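PDB 3V75: orotidine 5'-phosphate decarboxylase from Streptomyces avermitilis, which probably catalyses the decarboxylation of orotidine 5'-phosphate to UMP, the last step of de novo UMP biosynthesis. Local coordinates for residues A205-E211 with D234-P238; V221-L225 with A246-A250; D37-L41 with F290-R295. All blocks are in the same frame, centred on the assembly; numbering follows the deposited sequence.

Contact 1 of 3, residues A205-E211 with D234-P238; sequences AAENAGE and DINGP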
loop_
_atom_site.group_PDB
_atom_site.type_symbol
_atom_site.label_atom_id
_atom_site.label_comp_id
_atom_site.label_asym_id
_atom_site.label_seq_id
_atom_site.Cartn_x
_atom_site.Cartn_y
_atom_site.Cartn_z
ATOM N N ALA A 205 10.677 -2.836 19.286
ATOM C CA ALA A 205 11.306 -2.598 20.586
ATOM C C ALA A 205 12.799 -2.343 20.385
ATOM O O ALA A 205 13.383 -1.418 21.003
ATOM C CB ALA A 205 11.079 -3.758 21.538
ATOM N N ALA A 206 13.418 -3.109 19.487
ATOM C CA ALA A 206 14.851 -2.914 19.225
ATOM C C ALA A 206 15.077 -1.565 18.548
ATOM O O ALA A 206 16.041 -0.852 18.863
ATOM C CB ALA A 206 15.423 -4.046 18.387
ATOM N N GLU A 207 14.170 -1.191 17.652
ATOM C CA GLU A 207 14.287 0.074 16.926
ATOM C C GLU A 207 14.254 1.282 17.851
ATOM O O GLU A 207 14.885 2.299 17.594
ATOM C CB GLU A 207 13.169 0.201 15.884
ATOM C CG GLU A 207 13.489 1.176 14.792
ATOM C CD GLU A 207 14.566 0.626 13.854
ATOM O OE1 GLU A 207 14.331 -0.424 13.187
ATOM O OE2 GLU A 207 15.650 1.234 13.763
ATOM N N ASN A 208 13.478 1.159 18.928
ATOM C CA ASN A 208 13.236 2.277 19.845
ATOM C C ASN A 208 14.125 2.255 21.060
ATOM O O ASN A 208 13.961 3.110 21.945
ATOM C CB ASN A 208 11.773 2.241 20.350
ATOM C CG ASN A 208 10.789 2.474 19.238
ATOM O OD1 ASN A 208 10.999 3.386 18.397
ATOM N ND2 ASN A 208 9.733 1.655 19.176
ATOM N N ALA A 209 15.022 1.280 21.166
ATOM C CA ALA A 209 15.736 1.042 22.420
ATOM C C ALA A 209 16.383 2.308 22.932
ATOM O O ALA A 209 17.156 2.963 22.193
ATOM C CB ALA A 209 16.799 -0.019 22.236
ATOM N N GLY A 210 16.075 2.668 24.177
ATOM C CA GLY A 210 16.717 3.807 24.813
ATOM C C GLY A 210 16.197 5.184 24.456
ATOM O O GLY A 210 16.661 6.158 25.042
ATOM N N GLU A 211 15.241 5.297 23.529
ATOM C CA GLU A 211 14.734 6.610 23.124
ATOM C C GLU A 211 13.783 7.133 24.189
ATOM O O GLU A 211 12.921 6.393 24.676
ATOM C CB GLU A 211 13.959 6.536 21.827
ATOM C CG GLU A 211 14.852 6.263 20.701
ATOM C CD GLU A 211 15.628 7.520 20.270
ATOM O OE1 GLU A 211 15.044 8.632 20.299
ATOM O OE2 GLU A 211 16.805 7.391 19.900
ATOM N N ASP A 234 5.156 -3.593 25.277
ATOM C CA ASP A 234 6.178 -2.724 25.875
ATOM C C ASP A 234 7.251 -2.496 24.806
ATOM O O ASP A 234 8.354 -3.043 24.991
ATOM C CB ASP A 234 6.879 -3.441 27.064
ATOM C CG ASP A 234 7.751 -2.490 27.926
ATOM O OD1 ASP A 234 7.833 -1.300 27.588
ATOM O OD2 ASP A 234 8.349 -2.956 28.948
ATOM N N ILE A 235 6.978 -1.778 23.720
ATOM C CA ILE A 235 7.964 -1.600 22.635
ATOM C C ILE A 235 8.614 -0.227 22.652
ATOM O O ILE A 235 9.384 0.111 21.745
ATOM C CB ILE A 235 7.330 -1.863 21.251
ATOM C CG1 ILE A 235 6.201 -0.873 20.969
ATOM C CG2 ILE A 235 6.836 -3.308 21.196
ATOM C CD1 ILE A 235 5.723 -0.845 19.517
ATOM N N ASN A 236 8.339 0.561 23.685
ATOM C CA ASN A 236 8.849 1.943 23.762
ATOM C C ASN A 236 8.541 2.726 22.487
ATOM O O ASN A 236 9.348 3.563 22.007
ATOM C CB ASN A 236 10.346 2.018 24.105
ATOM C CG ASN A 236 10.774 3.426 24.429
ATOM O OD1 ASN A 236 9.996 4.183 25.038
ATOM N ND2 ASN A 236 11.968 3.824 23.991
ATOM N N GLY A 237 7.357 2.469 21.930
ATOM C CA GLY A 237 6.866 3.233 20.793
ATOM C C GLY A 237 5.355 3.291 20.818
ATOM O O GLY A 237 4.706 2.563 21.591
ATOM N N PRO A 238 4.789 4.185 20.020
ATOM C CA PRO A 238 3.339 4.429 20.093
ATOM C C PRO A 238 2.551 3.256 19.499
ATOM O O PRO A 238 3.027 2.559 18.557
ATOM C CB PRO A 238 3.148 5.695 19.260
ATOM C CG PRO A 238 4.335 5.699 18.284
ATOM C CD PRO A 238 5.484 5.079 19.074
#

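Contact 2 of 3, residues V221-L225 with A246-A250; sequences VGATL and AQGAA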
loop_
_atom_site.group_PDB
_atom_site.type_symbol
_atom_site.label_atom_id
_atom_site.label_comp_id
_atom_site.label_asym_id
_atom_site.label_seq_id
_atom_site.Cartn_x
_atom_site.Cartn_y
_atom_site.Cartn_z
ATOM N N VAL A 221 -2.219 -1.736 16.453
ATOM C CA VAL A 221 -2.736 -2.792 17.337
ATOM C C VAL A 221 -4.199 -2.466 17.596
ATOM O O VAL A 221 -4.513 -1.446 18.240
ATOM C CB VAL A 221 -1.991 -2.806 18.676
ATOM C CG1 VAL A 221 -2.501 -3.932 19.587
ATOM C CG2 VAL A 221 -0.489 -3.012 18.434
ATOM N N GLY A 222 -5.092 -3.289 17.071
ATOM C CA GLY A 222 -6.523 -3.027 17.168
ATOM C C GLY A 222 -7.047 -3.086 18.597
ATOM O O GLY A 222 -6.766 -4.056 19.329
ATOM N N ALA A 223 -7.801 -2.041 18.988
ATOM C CA ALA A 223 -8.282 -1.920 20.376
ATOM C C ALA A 223 -9.366 -2.927 20.711
ATOM O O ALA A 223 -9.688 -3.103 21.891
ATOM C CB ALA A 223 -8.821 -0.501 20.653
ATOM N N THR A 224 -9.987 -3.537 19.701
ATOM C CA THR A 224 -11.078 -4.479 19.973
ATOM C C THR A 224 -10.601 -5.934 20.019
ATOM O O THR A 224 -11.417 -6.848 20.156
ATOM C CB THR A 224 -12.231 -4.359 18.951
ATOM O OG1 THR A 224 -11.738 -4.632 17.631
ATOM C CG2 THR A 224 -12.833 -2.952 18.959
ATOM N N LEU A 225 -9.302 -6.174 19.881
ATOM C CA LEU A 225 -8.793 -7.540 20.008
ATOM C C LEU A 225 -8.857 -8.053 21.448
ATOM O O LEU A 225 -8.717 -7.264 22.390
ATOM C CB LEU A 225 -7.341 -7.594 19.510
ATOM C CG LEU A 225 -7.244 -7.545 17.991
ATOM C CD1 LEU A 225 -5.799 -7.271 17.571
ATOM C CD2 LEU A 225 -7.716 -8.869 17.411
ATOM N N ALA A 246 -15.989 1.526 19.575
ATOM C CA ALA A 246 -16.626 0.216 19.324
ATOM C C ALA A 246 -16.843 -0.512 20.634
ATOM O O ALA A 246 -16.206 -0.219 21.627
ATOM C CB ALA A 246 -15.769 -0.645 18.412
ATOM N N GLN A 247 -17.758 -1.475 20.620
ATOM C CA GLN A 247 -18.007 -2.298 21.793
ATOM C C GLN A 247 -16.696 -2.837 22.401
ATOM O O GLN A 247 -15.887 -3.441 21.691
ATOM C CB GLN A 247 -18.952 -3.440 21.357
ATOM C CG GLN A 247 -19.192 -4.525 22.371
ATOM C CD GLN A 247 -19.611 -3.935 23.695
ATOM O OE1 GLN A 247 -20.642 -3.227 23.775
ATOM N NE2 GLN A 247 -18.793 -4.182 24.763
ATOM N N GLY A 248 -16.471 -2.597 23.702
ATOM C CA GLY A 248 -15.274 -3.109 24.374
ATOM C C GLY A 248 -14.055 -2.222 24.198
ATOM O O GLY A 248 -12.977 -2.513 24.772
ATOM N N ALA A 249 -14.197 -1.176 23.368
ATOM C CA ALA A 249 -13.128 -0.214 23.126
ATOM C C ALA A 249 -13.638 1.208 23.328
ATOM O O ALA A 249 -13.249 2.162 22.627
ATOM C CB ALA A 249 -12.518 -0.367 21.747
ATOM N N ALA A 250 -14.489 1.355 24.322
ATOM C CA ALA A 250 -14.807 2.665 24.807
ATOM C C ALA A 250 -13.549 3.195 25.535
ATOM O O ALA A 250 -12.713 2.407 25.987
ATOM C CB ALA A 250 -15.987 2.540 25.781
HETATM O O HOH W 1 -11.582 -4.296 23.331
HETATM O O HOH W 2 -13.871 -5.507 22.085
#

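Contact 3 of 3, residues D37-L41 with F290-R295; sequences DRGPL and FAEEIR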
loop_
_atom_site.group_PDB
_atom_site.type_symbol
_atom_site.label_atom_id
_atom_site.label_comp_id
_atom_site.label_asym_id
_atom_site.label_seq_id
_atom_site.Cartn_x
_atom_site.Cartn_y
_atom_site.Cartn_z
ATOM N N ASP A 37 -0.548 17.788 25.703
ATOM C CA ASP A 37 -1.012 19.175 25.559
ATOM C C ASP A 37 -2.472 19.234 25.091
ATOM O O ASP A 37 -3.266 19.991 25.634
ATOM C CB ASP A 37 -0.159 19.937 24.534
ATOM C CG ASP A 37 1.246 20.277 25.038
ATOM O OD1 ASP A 37 1.545 20.163 26.235
ATOM O OD2 ASP A 37 2.082 20.640 24.173
ATOM N N ARG A 38 -2.828 18.461 24.077
ATOM C CA ARG A 38 -4.151 18.551 23.474
ATOM C C ARG A 38 -5.071 17.408 23.874
ATOM O O ARG A 38 -6.267 17.444 23.549
ATOM C CB ARG A 38 -4.038 18.589 21.942
ATOM C CG ARG A 38 -3.386 19.851 21.428
ATOM C CD ARG A 38 -3.456 19.895 19.928
ATOM N NE ARG A 38 -2.964 21.173 19.402
ATOM C CZ ARG A 38 -3.119 21.562 18.135
ATOM N NH1 ARG A 38 -3.760 20.770 17.264
ATOM N NH2 ARG A 38 -2.661 22.758 17.743
ATOM N N GLY A 39 -4.511 16.386 24.521
ATOM C CA GLY A 39 -5.291 15.232 24.958
ATOM C C GLY A 39 -5.001 14.013 24.095
ATOM O O GLY A 39 -4.574 14.129 22.921
ATOM N N PRO A 40 -5.218 12.823 24.662
ATOM C CA PRO A 40 -4.838 11.585 23.975
ATOM C C PRO A 40 -5.902 11.135 22.952
ATOM O O PRO A 40 -6.703 10.228 23.217
ATOM C CB PRO A 40 -4.686 10.575 25.125
ATOM C CG PRO A 40 -5.659 11.086 26.151
ATOM C CD PRO A 40 -5.636 12.597 26.050
ATOM N N LEU A 41 -5.855 11.711 21.764
ATOM C CA LEU A 41 -6.827 11.369 20.753
ATOM C C LEU A 41 -6.267 11.617 19.358
ATOM O O LEU A 41 -5.625 12.646 19.110
ATOM C CB LEU A 41 -8.094 12.217 20.936
ATOM C CG LEU A 41 -9.253 11.907 19.955
ATOM C CD1 LEU A 41 -9.741 10.522 20.213
ATOM C CD2 LEU A 41 -10.390 12.932 20.068
ATOM N N PHE A 290 -14.198 12.654 23.829
ATOM C CA PHE A 290 -13.349 11.466 23.723
ATOM C C PHE A 290 -11.996 11.689 24.375
ATOM O O PHE A 290 -11.542 10.840 25.149
ATOM C CB PHE A 290 -13.149 11.014 22.275
ATOM C CG PHE A 290 -14.250 10.137 21.762
ATOM C CD1 PHE A 290 -14.255 8.786 22.063
ATOM C CD2 PHE A 290 -15.293 10.654 21.011
ATOM C CE1 PHE A 290 -15.262 7.944 21.596
ATOM C CE2 PHE A 290 -16.311 9.830 20.558
ATOM C CZ PHE A 290 -16.291 8.472 20.844
ATOM N N ALA A 291 -11.345 12.808 24.061
ATOM C CA ALA A 291 -10.008 13.031 24.601
ATOM C C ALA A 291 -10.061 13.075 26.119
ATOM O O ALA A 291 -9.173 12.527 26.818
ATOM C CB ALA A 291 -9.416 14.308 24.059
ATOM N N GLU A 292 -11.084 13.737 26.666
ATOM C CA GLU A 292 -11.165 13.832 28.124
ATOM C C GLU A 292 -11.453 12.498 28.778
ATOM O O GLU A 292 -10.896 12.181 29.843
ATOM C CB GLU A 292 -12.223 14.846 28.547
ATOM C CG GLU A 292 -12.399 14.907 30.042
ATOM C CD GLU A 292 -11.047 15.127 30.816
ATOM O OE1 GLU A 292 -10.881 14.595 31.955
ATOM O OE2 GLU A 292 -10.124 15.819 30.288
ATOM N N GLU A 293 -12.343 11.712 28.172
ATOM C CA GLU A 293 -12.649 10.412 28.757
ATOM C C GLU A 293 -11.450 9.478 28.732
ATOM O O GLU A 293 -11.229 8.700 29.676
ATOM C CB GLU A 293 -13.786 9.742 28.012
ATOM C CG GLU A 293 -15.106 10.426 28.268
ATOM C CD GLU A 293 -16.239 9.791 27.433
ATOM O OE1 GLU A 293 -16.005 8.967 26.508
ATOM O OE2 GLU A 293 -17.395 10.197 27.675
ATOM N N ILE A 294 -10.691 9.525 27.639
ATOM C CA ILE A 294 -9.492 8.699 27.551
ATOM C C ILE A 294 -8.453 9.193 28.571
ATOM O O ILE A 294 -7.889 8.390 29.312
ATOM C CB ILE A 294 -8.912 8.715 26.142
ATOM C CG1 ILE A 294 -9.928 8.106 25.164
ATOM C CG2 ILE A 294 -7.573 7.940 26.118
ATOM C CD1 ILE A 294 -9.596 8.344 23.690
ATOM N N ARG A 295 -8.232 10.512 28.636
ATOM C CA ARG A 295 -7.311 11.088 29.615
ATOM C C ARG A 295 -7.655 10.610 31.016
ATOM O O ARG A 295 -6.785 10.179 31.778
ATOM C CB ARG A 295 -7.339 12.638 29.554
ATOM C CG ARG A 295 -6.216 13.348 30.335
ATOM C CD ARG A 295 -6.704 14.662 30.968
ATOM N NE ARG A 295 -7.818 14.359 31.871
ATOM C CZ ARG A 295 -7.702 13.958 33.149
ATOM N NH1 ARG A 295 -6.504 13.872 33.750
ATOM N NH2 ARG A 295 -8.801 13.678 33.818
#

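Contact 1 of 3, residues A205-E211 with D234-P238
The carboxamide of Asn236 reaches across to two backbone carbonyls of the turn at Asn208-Glu211 and donates one N-H to each from the same nitrogen. Asn236 ND2 lies 2.8 Å from Glu211 O in a nearly straight bond (N-H...O 171°) that falls in the carbonyl plane on a lone pair. The second bond, 2.9 Å from Asn236 ND2 to Asn208 O, is more bent at 141°, and the donor stands above the plane of that carbonyl. Asn208 O also accepts from Glu211 N, which closes the type II turn and arrives from the opposite face. The side chain of Asn208 points back: Asn208 ND2 donates to Ile235 O at 3.0 Å, tilted from the carbonyl plane. Beside this pair, Ala205 CA sends a C-H...O contact to the same Ile235 O at 3.5 Å, and Ala205 CB rests 4.2 Å from Ile235 CB.

Asn236 can extend outward because its CG is anti to the backbone N (chi1 -169°). In the second shell, a backbone bond with Gly215 steadies Asn236, Phe217 O takes a further bond from Asn208 ND2, and Ile235 packs on Leu201 and Leu204. Gly237 lies so near the Asn208 amide that a CB there would clash with ND2. The arrangement is loop packing in a TIM barrel, tying the end of helix 196-207 to the loop that leads into strand 239-241.

Contact 2 of 3, residues V221-L225 with A246-A250
Thr224 has its OG1 between the backbone N and the carbonyl carbon (chi1 60°), and this turns the methyl CG2, anti to the carbonyl carbon, onto the facing loop. There Thr224 CG2 touches two methyls at once, lying 3.8 Å from Ala246 CB and 3.8 Å from Ala249 CB. Ala223 adds a third apolar touch, Ala223 CB lying 3.9 Å from Ala249 CB, so that Ala249 presents one methyl to two neighbouring residues.

The polar link between the loops is made through water. One water lies 2.7 Å from Ala223 O and 2.7 Å from Gly248 O, bridging carbonyls that are themselves 4.4 Å apart. A second water hydrogen-bonds to Gln247 O (2.9 Å from the water oxygen) and makes a long, weak bond to Thr224 O. Both sides are turns: type I from Gly222 to Leu225 and type II from Ala246 to Ala249, the latter closed by Ala249 N to Ala246 O at 2.8 Å. At Gly248 phi is positive, and a CB there would collide with the carbonyl oxygen of Gln247.

The two turns follow adjacent barrel strands, 217-221 and 239-241. Backbone bonds of Val221 with Leu240 and of Ala223 with Pro242 join the chain at the C-terminal ends of these strands, while Ala223 also packs against Ile244 and against Phe258 of helix 254-258.

Contact 3 of 3, residues D37-L41 with F290-R295
Pro40 and Leu41 press against one face of segment 290-295 of helix 280-299, Pro40 beside Ile294 and Arg295, Leu41 over Phe290 and Ala291. The tight part is mostly apolar. Pro40 CG sits 3.7 Å from Ile294 CG2, and Pro40 CD lies 3.6 Å from Ala291 O. Leu41, whose CG is anti to the backbone N (chi1 -177°), places CD1 and CD2 each 4.0 Å from Phe290 CB; Leu41 CB meets Ala291 CB at the same separation. The side chains of Leu41 and Ile294 cross at about a right angle, touching through their CD1 methyls. Val269 of strand 265-269 also touches Leu41 and Phe290. Pro40 centres an inverse gamma turn, and its buried carbonyl O has no polar partner, Ile294 CD1 lying 3.5 Å from Pro40 O.

The outer side is looser. Arg295 offers Pro40 only the root of its chain, Arg295 CB lying 3.9 Å from Pro40 CD, then bends away to a salt bridge with Glu292, seen in one of its two modelled conformers. An alanine in place of Pro40 is likely to open a gap over Ile294 CG2 and Arg295 CB and to leave the turn less rigid. Gly39, with positive phi just after helix 27-38, passes Ala291 where a side chain would be tight. The packing seats C-terminal helix 280-299 against the entry to strand 42-45, joining the last and first parts of the closed eight-stranded TIM barrel.

The three contacts are separate patches of one TIM barrel, and none touches another. Contacts 1 and 2 interlock along the chain, their segments alternating: contact 1 lies in the segments that lead into strands 217-221 and 239-241, contact 2 at the C-terminal ends of the same two strands. Their centres lie about 23 Å apart and their nearest atoms about 7 Å. Contact 3 joins residues close to the two ends of the barrel sequence, and the other two lie within the span it brackets. Its nearest atoms are about 6 Å from contact 2 and about 11 Å from contact 1. All three lie away from Lys119, the predicted proton donor, and represent structural packing.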